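Local atomic coordinates of alkane monooxygenase (Geobacillus thermodenitrificans, PDB entry 3B9O), a protein that belongs to the luciferase-like monooxygenase family, whose members fold as TIM barrels, and holds flavin mononucleotide in a pocket of its barrel. Residues 41-46 with 97-102; 52-57 with 90-95; 244-247 with 253-256. All coordinates share one frame; numbering follows the deposited sequence.

How the contacts relate
All three contacts are buried between barrel strands and the helices around them, each packing a helix against a strand or the residues next to it. Contacts 1 and 2 adjoin, with centres about 5 Å apart: contact 2 is nested inside the chain loop that contact 1 closes, and their strands, 100-106 and 53-57, are parallel neighbours. Contact 3 lies across the chain's centre, its centre about 25 Å from the centres of both, yet F55 of contact 2 reaches F245 of contact 3. The reaching side chain is a leucine before the strand in contact 1, a helix methionine in contact 2 and a helix leucine, beside a carbonyl, in contact 3. Contacts 2 and 3 also touch FMN.

Contact 1 (41-46 with 97-102); sequences ELAQLL and KHLAFA
L99 sends its two methyls against the helix turn formed by A43 and L46, and the apolar part of the contact rests on this single forked side chain. It seats helix 36-48 of the TIM barrel on the approach to strand 100-106, whose neighbour is strand 53-57. CD1 of L99 meets L46 at CB, 3.9 Å away. CD2 leans on A43 instead, 4.0 Å from its CB and 3.8 Å from its CA, and it lies 4.0 Å from L46 CB as well. The fork thus touches two residues three apart on the helix. With CG anti to the backbone N of L99 (chi1 -174°), the branch is carried out from the chain to the helix. L46 offers its CB here, and its side chain also packs on L54 of strand 53-57.

Contact between a methyl and a polar atom comes next: L99 CD2 sits 3.6 Å from A43 O, a packing distance against a helical carbonyl rather than a bond.

True hydrogen bonding comes from just beyond the segment, where E47 of the same helix receives the backbone N-H groups of K97 at OE1 and of H98 and L99 at OE2.

The chemistry implies a division of labour: the leucine fork gives the apolar contact between helix 36-48 and the start of strand 100-106, while directional bonds to E47 fix the turn that carries it.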
# COMPACT_ATOMS: atom_id res chain seq x y z
N GLU A 41 16.99 -9.62 -2.70
CA GLU A 41 16.65 -11.05 -2.48
C GLU A 41 15.13 -11.20 -2.30
O GLU A 41 14.51 -12.10 -2.88
CB GLU A 41 17.36 -11.57 -1.25
CG GLU A 41 18.88 -11.89 -1.46
CD GLU A 41 19.66 -11.93 -0.14
OE1 GLU A 41 19.05 -12.11 0.93
OE2 GLU A 41 20.91 -11.76 -0.19
N LEU A 42 14.53 -10.34 -1.48
CA LEU A 42 13.05 -10.30 -1.38
C LEU A 42 12.33 -10.19 -2.76
O LEU A 42 11.42 -10.99 -3.09
CB LEU A 42 12.58 -9.22 -0.40
CG LEU A 42 11.07 -9.05 -0.19
CD1 LEU A 42 10.38 -10.41 0.25
CD2 LEU A 42 10.73 -7.90 0.80
N ALA A 43 12.73 -9.18 -3.53
CA ALA A 43 12.13 -8.93 -4.83
C ALA A 43 12.25 -10.18 -5.70
O ALA A 43 11.28 -10.60 -6.34
CB ALA A 43 12.83 -7.71 -5.52
N GLN A 44 13.43 -10.81 -5.66
CA GLN A 44 13.67 -12.02 -6.43
C GLN A 44 12.77 -13.18 -5.98
O GLN A 44 12.21 -13.90 -6.81
CB GLN A 44 15.16 -12.42 -6.38
CG GLN A 44 16.07 -11.53 -7.26
CD GLN A 44 17.55 -11.81 -6.96
OE1 GLN A 44 18.03 -11.75 -5.81
NE2 GLN A 44 18.27 -12.14 -8.00
N LEU A 45 12.69 -13.36 -4.66
CA LEU A 45 11.77 -14.36 -4.05
C LEU A 45 10.31 -14.11 -4.53
O LEU A 45 9.62 -15.04 -4.98
CB LEU A 45 11.85 -14.33 -2.51
CG LEU A 45 10.74 -15.12 -1.80
CD1 LEU A 45 10.90 -16.62 -2.06
CD2 LEU A 45 10.78 -14.82 -0.31
N LEU A 46 9.85 -12.86 -4.46
CA LEU A 46 8.44 -12.56 -4.76
C LEU A 46 8.13 -12.82 -6.23
O LEU A 46 7.03 -13.26 -6.57
CB LEU A 46 8.09 -11.10 -4.37
CG LEU A 46 8.22 -10.85 -2.86
CD1 LEU A 46 7.84 -9.42 -2.52
CD2 LEU A 46 7.39 -11.84 -2.02
N LYS A 97 11.72 -8.73 -13.55
CA LYS A 97 11.15 -8.44 -14.85
C LYS A 97 9.71 -7.93 -14.81
O LYS A 97 9.34 -7.11 -15.64
CB LYS A 97 11.22 -9.70 -15.73
CG LYS A 97 10.77 -9.49 -17.14
CD LYS A 97 10.88 -10.78 -17.95
CE LYS A 97 10.32 -10.61 -19.36
NZ LYS A 97 10.42 -11.94 -20.07
N HIS A 98 8.91 -8.45 -13.88
CA HIS A 98 7.46 -8.23 -13.84
C HIS A 98 6.94 -7.71 -12.52
O HIS A 98 5.93 -7.03 -12.51
CB HIS A 98 6.76 -9.56 -14.06
CG HIS A 98 6.99 -10.14 -15.41
ND1 HIS A 98 6.49 -9.56 -16.55
CD2 HIS A 98 7.65 -11.26 -15.80
CE1 HIS A 98 6.85 -10.28 -17.60
NE2 HIS A 98 7.53 -11.33 -17.17
N LEU A 99 7.60 -8.08 -11.42
CA LEU A 99 7.18 -7.62 -10.10
C LEU A 99 7.01 -6.08 -10.08
O LEU A 99 7.89 -5.34 -10.55
CB LEU A 99 8.18 -8.07 -9.03
CG LEU A 99 7.79 -7.76 -7.55
CD1 LEU A 99 6.63 -8.70 -7.01
CD2 LEU A 99 9.01 -7.88 -6.64
N ALA A 100 5.85 -5.63 -9.60
CA ALA A 100 5.56 -4.19 -9.49
C ALA A 100 5.81 -3.69 -8.04
O ALA A 100 6.03 -4.48 -7.12
CB ALA A 100 4.11 -3.89 -9.91
N PHE A 101 5.73 -2.37 -7.82
CA PHE A 101 6.12 -1.79 -6.52
C PHE A 101 5.12 -0.71 -6.19
O PHE A 101 4.95 0.23 -6.99
CB PHE A 101 7.55 -1.21 -6.59
CG PHE A 101 8.58 -2.24 -6.95
CD1 PHE A 101 8.94 -2.44 -8.29
CD2 PHE A 101 9.09 -3.08 -5.99
CE1 PHE A 101 9.84 -3.44 -8.62
CE2 PHE A 101 10.00 -4.08 -6.33
CZ PHE A 101 10.35 -4.26 -7.63
N ALA A 102 4.42 -0.86 -5.06
CA ALA A 102 3.50 0.17 -4.64
C ALA A 102 4.17 0.82 -3.43
O ALA A 102 4.51 0.12 -2.51
CB ALA A 102 2.15 -0.41 -4.27

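Contact 2 (52-57 with 90-95); sequences DALFLA and SAMAYV. With FMN (flavin mononucleotide), chain C.
L54 and M92 meet with no ring between them, for the flat groups of this part of the TIM barrel lie elsewhere: F55 packs edge-to-face with the rings of Y225 and F245, and the flavin of FMN brings its carbonyl oxygen O4 to A57 CB, 3.1 Å away. Residues 53-57 form one of the parallel barrel strands; the strand brings A57, a residue of the FMN pocket, to the cofactor and sets L54 and L56 against the helix.

On the helix side M92 is the one that reaches across. Its CG lies anti to its own carbonyl carbon (chi1 -67°), the chain runs extended from CA to SD, and it then bends at its last torsion (chi3 -61°), turning CE round to the strand leucines. L56 takes a looser share, its CD1 4.4 Å from M92 CE. The contact is wholly apolar and buried, and the thioether end supplies the helix's share of it. The shaft of M92 is in turn flanked by F101 of the next strand, whose CE2 comes within 3.5 Å of M92 CB, and A43 of helix 36-48 touches the same methionine.

Where L54 and M92 cross, at about a right angle, L54 CD1 lies equally close to both atoms of the thioether end, 3.7 Å from M92 SD and 3.7 Å from M92 CE.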
# COMPACT_ATOMS: atom_id res chain seq x y z
N ASP A 52 1.99 -10.20 -7.68
CA ASP A 52 1.78 -8.94 -8.41
C ASP A 52 2.80 -7.86 -8.02
O ASP A 52 3.42 -7.21 -8.89
CB ASP A 52 0.42 -8.31 -8.10
CG ASP A 52 -0.75 -9.03 -8.76
OD1 ASP A 52 -0.79 -10.27 -8.73
OD2 ASP A 52 -1.69 -8.35 -9.22
N ALA A 53 2.93 -7.62 -6.72
CA ALA A 53 3.70 -6.45 -6.27
C ALA A 53 4.25 -6.60 -4.86
O ALA A 53 3.78 -7.45 -4.05
CB ALA A 53 2.85 -5.16 -6.40
N LEU A 54 5.23 -5.75 -4.57
CA LEU A 54 5.69 -5.47 -3.23
C LEU A 54 5.01 -4.19 -2.82
O LEU A 54 5.18 -3.17 -3.51
CB LEU A 54 7.20 -5.23 -3.28
CG LEU A 54 8.07 -5.37 -2.02
CD1 LEU A 54 9.02 -4.27 -1.80
CD2 LEU A 54 7.48 -5.99 -0.74
N PHE A 55 4.26 -4.22 -1.71
CA PHE A 55 3.49 -3.05 -1.26
C PHE A 55 4.18 -2.51 -0.01
O PHE A 55 4.24 -3.18 1.03
CB PHE A 55 2.01 -3.45 -0.97
CG PHE A 55 1.09 -2.29 -0.61
CD1 PHE A 55 -0.02 -2.01 -1.40
CD2 PHE A 55 1.31 -1.50 0.51
CE1 PHE A 55 -0.91 -0.94 -1.07
CE2 PHE A 55 0.44 -0.40 0.84
CZ PHE A 55 -0.67 -0.15 0.06
N LEU A 56 4.76 -1.32 -0.13
CA LEU A 56 5.53 -0.74 0.98
C LEU A 56 4.69 0.32 1.70
O LEU A 56 4.30 1.33 1.11
CB LEU A 56 6.84 -0.13 0.47
CG LEU A 56 7.88 -1.17 0.05
CD1 LEU A 56 8.75 -0.57 -1.09
CD2 LEU A 56 8.67 -1.59 1.26
N ALA A 57 4.41 0.05 2.96
CA ALA A 57 3.87 1.06 3.89
C ALA A 57 4.95 2.10 4.21
O ALA A 57 6.15 1.91 3.88
CB ALA A 57 3.37 0.38 5.18
N SER A 90 14.82 1.18 -7.22
CA SER A 90 15.60 0.89 -8.44
C SER A 90 16.34 -0.47 -8.35
O SER A 90 16.38 -1.20 -9.35
CB SER A 90 16.52 2.03 -8.85
OG SER A 90 17.53 2.31 -7.88
N ALA A 91 16.96 -0.76 -7.20
CA ALA A 91 17.69 -2.06 -7.04
C ALA A 91 16.75 -3.25 -7.23
O ALA A 91 17.12 -4.24 -7.89
CB ALA A 91 18.36 -2.17 -5.71
N MET A 92 15.55 -3.16 -6.64
CA MET A 92 14.57 -4.25 -6.71
C MET A 92 14.03 -4.40 -8.13
O MET A 92 13.85 -5.52 -8.59
CB MET A 92 13.44 -4.07 -5.70
CG MET A 92 13.87 -4.19 -4.25
SD MET A 92 12.50 -4.20 -3.07
CE MET A 92 11.82 -2.58 -3.43
N ALA A 93 13.79 -3.27 -8.81
CA ALA A 93 13.38 -3.27 -10.20
C ALA A 93 14.47 -3.88 -11.07
O ALA A 93 14.17 -4.56 -12.07
CB ALA A 93 13.03 -1.83 -10.67
N TYR A 94 15.74 -3.62 -10.72
CA TYR A 94 16.88 -4.11 -11.53
C TYR A 94 16.90 -5.64 -11.59
O TYR A 94 17.14 -6.20 -12.65
CB TYR A 94 18.26 -3.58 -11.05
CG TYR A 94 19.47 -4.18 -11.78
CD1 TYR A 94 19.74 -3.87 -13.13
CD2 TYR A 94 20.33 -5.06 -11.13
CE1 TYR A 94 20.86 -4.44 -13.80
CE2 TYR A 94 21.45 -5.61 -11.76
CZ TYR A 94 21.71 -5.31 -13.10
OH TYR A 94 22.81 -5.87 -13.74
N VAL A 95 16.59 -6.30 -10.46
CA VAL A 95 16.68 -7.79 -10.37
C VAL A 95 15.38 -8.50 -10.72
O VAL A 95 15.29 -9.71 -10.55
CB VAL A 95 17.17 -8.26 -8.96
CG1 VAL A 95 18.54 -7.65 -8.65
CG2 VAL A 95 16.14 -7.86 -7.84
N1 FMN C . -1.23 5.32 6.97
C2 FMN C . 0.07 5.62 6.80
O2 FMN C . 0.47 6.77 7.15
N3 FMN C . 0.89 4.67 6.24
C4 FMN C . 0.42 3.45 5.85
O4 FMN C . 1.18 2.60 5.33
C4A FMN C . -0.94 3.13 6.03
N5 FMN C . -1.48 1.93 5.66
C5A FMN C . -2.81 1.69 5.87
C6 FMN C . -3.40 0.46 5.52
C7 FMN C . -4.78 0.23 5.74
C7M FMN C . -5.43 -1.09 5.36
C8 FMN C . -5.56 1.22 6.30
C8M FMN C . -7.04 0.99 6.54
C9 FMN C . -4.99 2.45 6.66
C9A FMN C . -3.62 2.69 6.45
N10 FMN C . -3.07 3.88 6.81
C10 FMN C . -1.75 4.11 6.61
C1' FMN C . -3.87 4.96 7.41
C2' FMN C . -4.29 5.96 6.33
O2' FMN C . -3.74 5.61 5.06
C3' FMN C . -3.93 7.43 6.61
O3' FMN C . -2.56 7.60 7.04
C4' FMN C . -4.96 8.16 7.49
O4' FMN C . -4.35 8.81 8.61
C5' FMN C . -6.09 7.27 8.02
O5' FMN C . -7.12 7.37 7.04
P FMN C . -8.68 7.26 7.40
O1P FMN C . -8.84 8.03 8.70
O2P FMN C . -9.33 7.88 6.19
O3P FMN C . -8.97 5.79 7.62

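Contact 3 (244-247 with 253-256); sequences VFLG and TLKF. With FMN (flavin mononucleotide), chain C.
L246 and L254 mark the closest approach of the two backbones, their CA atoms 7.2 Å apart. The segment 244-247 runs extended along a barrel strand, whereas 253-256 are helical and form part of helix 251-265; the five residues between them turn the chain back. G247, next after L246, meets the helix through its backbone, with its carbonyl oxygen toward L254. Near the start of that helix D250 OD2 accepts a hydrogen bond from the N-H of T253.

Across the gap L254 does most of the touching, and it does so with one branch. Its CG is anti to its own carbonyl carbon (chi1 -71°), and the CD2 methyl comes up to L246 CB at 3.9 Å. The same methyl presses closer still on the G247 carbonyl, with L254 CD2 3.4 Å from G247 O. That oxygen is buried here and has no partner in the model, so a methyl covers it without satisfying it. T253 CG2 lies at the margin, 4.4 Å from G247 O. L246 has a nearly eclipsed second torsion (chi2 7°); F257, V258 and I261 of helix 251-265 also touch it.

The neighbouring strand residue looks the other way, to the cofactor. The C7M methyl of FMN stands over the centre of the F245 ring, 3.4 Å above its plane, in a CH-pi arrangement, and the ring's CE1 lies 3.6 Å from FMN C6. F10 packs edge-to-face with F245. On its helix side the contact joins strand 243-246 to helix 251-265, the first two elements of a beta-alpha-beta unit completed by strand 276-285; on its other side F245 belongs to the FMN pocket of the TIM barrel.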
# COMPACT_ATOMS: atom_id res chain seq x y z
N VAL A 244 -7.92 -0.36 -3.87
CA VAL A 244 -8.22 0.07 -2.51
C VAL A 244 -7.78 -1.01 -1.54
O VAL A 244 -8.09 -2.17 -1.73
CB VAL A 244 -9.73 0.42 -2.33
CG1 VAL A 244 -9.99 1.02 -0.96
CG2 VAL A 244 -10.20 1.36 -3.43
N PHE A 245 -6.99 -0.62 -0.53
CA PHE A 245 -6.56 -1.53 0.54
C PHE A 245 -7.54 -1.30 1.72
O PHE A 245 -7.46 -0.30 2.43
CB PHE A 245 -5.09 -1.20 0.89
CG PHE A 245 -4.44 -2.09 1.96
CD1 PHE A 245 -3.23 -1.67 2.55
CD2 PHE A 245 -5.01 -3.31 2.39
CE1 PHE A 245 -2.60 -2.46 3.56
CE2 PHE A 245 -4.37 -4.12 3.40
CZ PHE A 245 -3.18 -3.68 3.98
N LEU A 246 -8.46 -2.24 1.89
CA LEU A 246 -9.52 -2.19 2.90
C LEU A 246 -9.12 -2.84 4.20
O LEU A 246 -8.36 -3.82 4.23
CB LEU A 246 -10.70 -2.97 2.37
CG LEU A 246 -11.90 -2.45 1.60
CD1 LEU A 246 -11.81 -1.03 1.20
CD2 LEU A 246 -12.22 -3.40 0.45
N GLY A 247 -9.64 -2.29 5.29
CA GLY A 247 -9.61 -2.96 6.59
C GLY A 247 -10.80 -3.89 6.69
O GLY A 247 -11.82 -3.68 6.03
N THR A 253 -18.06 -7.54 6.66
CA THR A 253 -17.39 -6.22 6.80
C THR A 253 -16.80 -5.79 5.46
O THR A 253 -17.07 -4.69 4.97
CB THR A 253 -16.26 -6.25 7.87
OG1 THR A 253 -16.83 -6.53 9.15
CG2 THR A 253 -15.55 -4.90 7.98
N LEU A 254 -16.01 -6.67 4.88
CA LEU A 254 -15.37 -6.41 3.59
C LEU A 254 -16.37 -6.17 2.48
O LEU A 254 -16.19 -5.25 1.66
CB LEU A 254 -14.36 -7.51 3.26
CG LEU A 254 -13.07 -7.52 4.12
CD1 LEU A 254 -12.28 -8.84 3.88
CD2 LEU A 254 -12.20 -6.29 3.82
N LYS A 255 -17.47 -6.94 2.47
CA LYS A 255 -18.48 -6.78 1.43
C LYS A 255 -19.18 -5.43 1.50
O LYS A 255 -19.44 -4.79 0.47
CB LYS A 255 -19.51 -7.90 1.52
CG LYS A 255 -20.51 -7.89 0.38
CD LYS A 255 -21.32 -9.20 0.41
CE LYS A 255 -22.69 -8.96 -0.13
NZ LYS A 255 -22.65 -8.06 -1.33
N PHE A 256 -19.44 -5.01 2.74
CA PHE A 256 -20.04 -3.72 3.02
C PHE A 256 -19.17 -2.61 2.45
O PHE A 256 -19.69 -1.66 1.82
CB PHE A 256 -20.26 -3.48 4.52
CG PHE A 256 -20.74 -2.06 4.84
CD1 PHE A 256 -22.11 -1.73 4.75
CD2 PHE A 256 -19.82 -1.05 5.15
CE1 PHE A 256 -22.56 -0.42 5.00
CE2 PHE A 256 -20.26 0.26 5.40
CZ PHE A 256 -21.64 0.57 5.32
N1 FMN C . -1.23 5.32 6.97
C2 FMN C . 0.07 5.62 6.80
O2 FMN C . 0.47 6.77 7.15
N3 FMN C . 0.89 4.67 6.24
C4 FMN C . 0.42 3.45 5.85
O4 FMN C . 1.18 2.60 5.33
C4A FMN C . -0.94 3.13 6.03
N5 FMN C . -1.48 1.93 5.66
C5A FMN C . -2.81 1.69 5.87
C6 FMN C . -3.40 0.46 5.52
C7 FMN C . -4.78 0.23 5.74
C7M FMN C . -5.43 -1.09 5.36
C8 FMN C . -5.56 1.22 6.30
C8M FMN C . -7.04 0.99 6.54
C9 FMN C . -4.99 2.45 6.66
C9A FMN C . -3.62 2.69 6.45
N10 FMN C . -3.07 3.88 6.81
C10 FMN C . -1.75 4.11 6.61
C1' FMN C . -3.87 4.96 7.41
C2' FMN C . -4.29 5.96 6.33
O2' FMN C . -3.74 5.61 5.06
C3' FMN C . -3.93 7.43 6.61
O3' FMN C . -2.56 7.60 7.04
C4' FMN C . -4.96 8.16 7.49
O4' FMN C . -4.35 8.81 8.61
C5' FMN C . -6.09 7.27 8.02
O5' FMN C . -7.12 7.37 7.04
P FMN C . -8.68 7.26 7.40
O1P FMN C . -8.84 8.03 8.70
O2P FMN C . -9.33 7.88 6.19
O3P FMN C . -8.97 5.79 7.62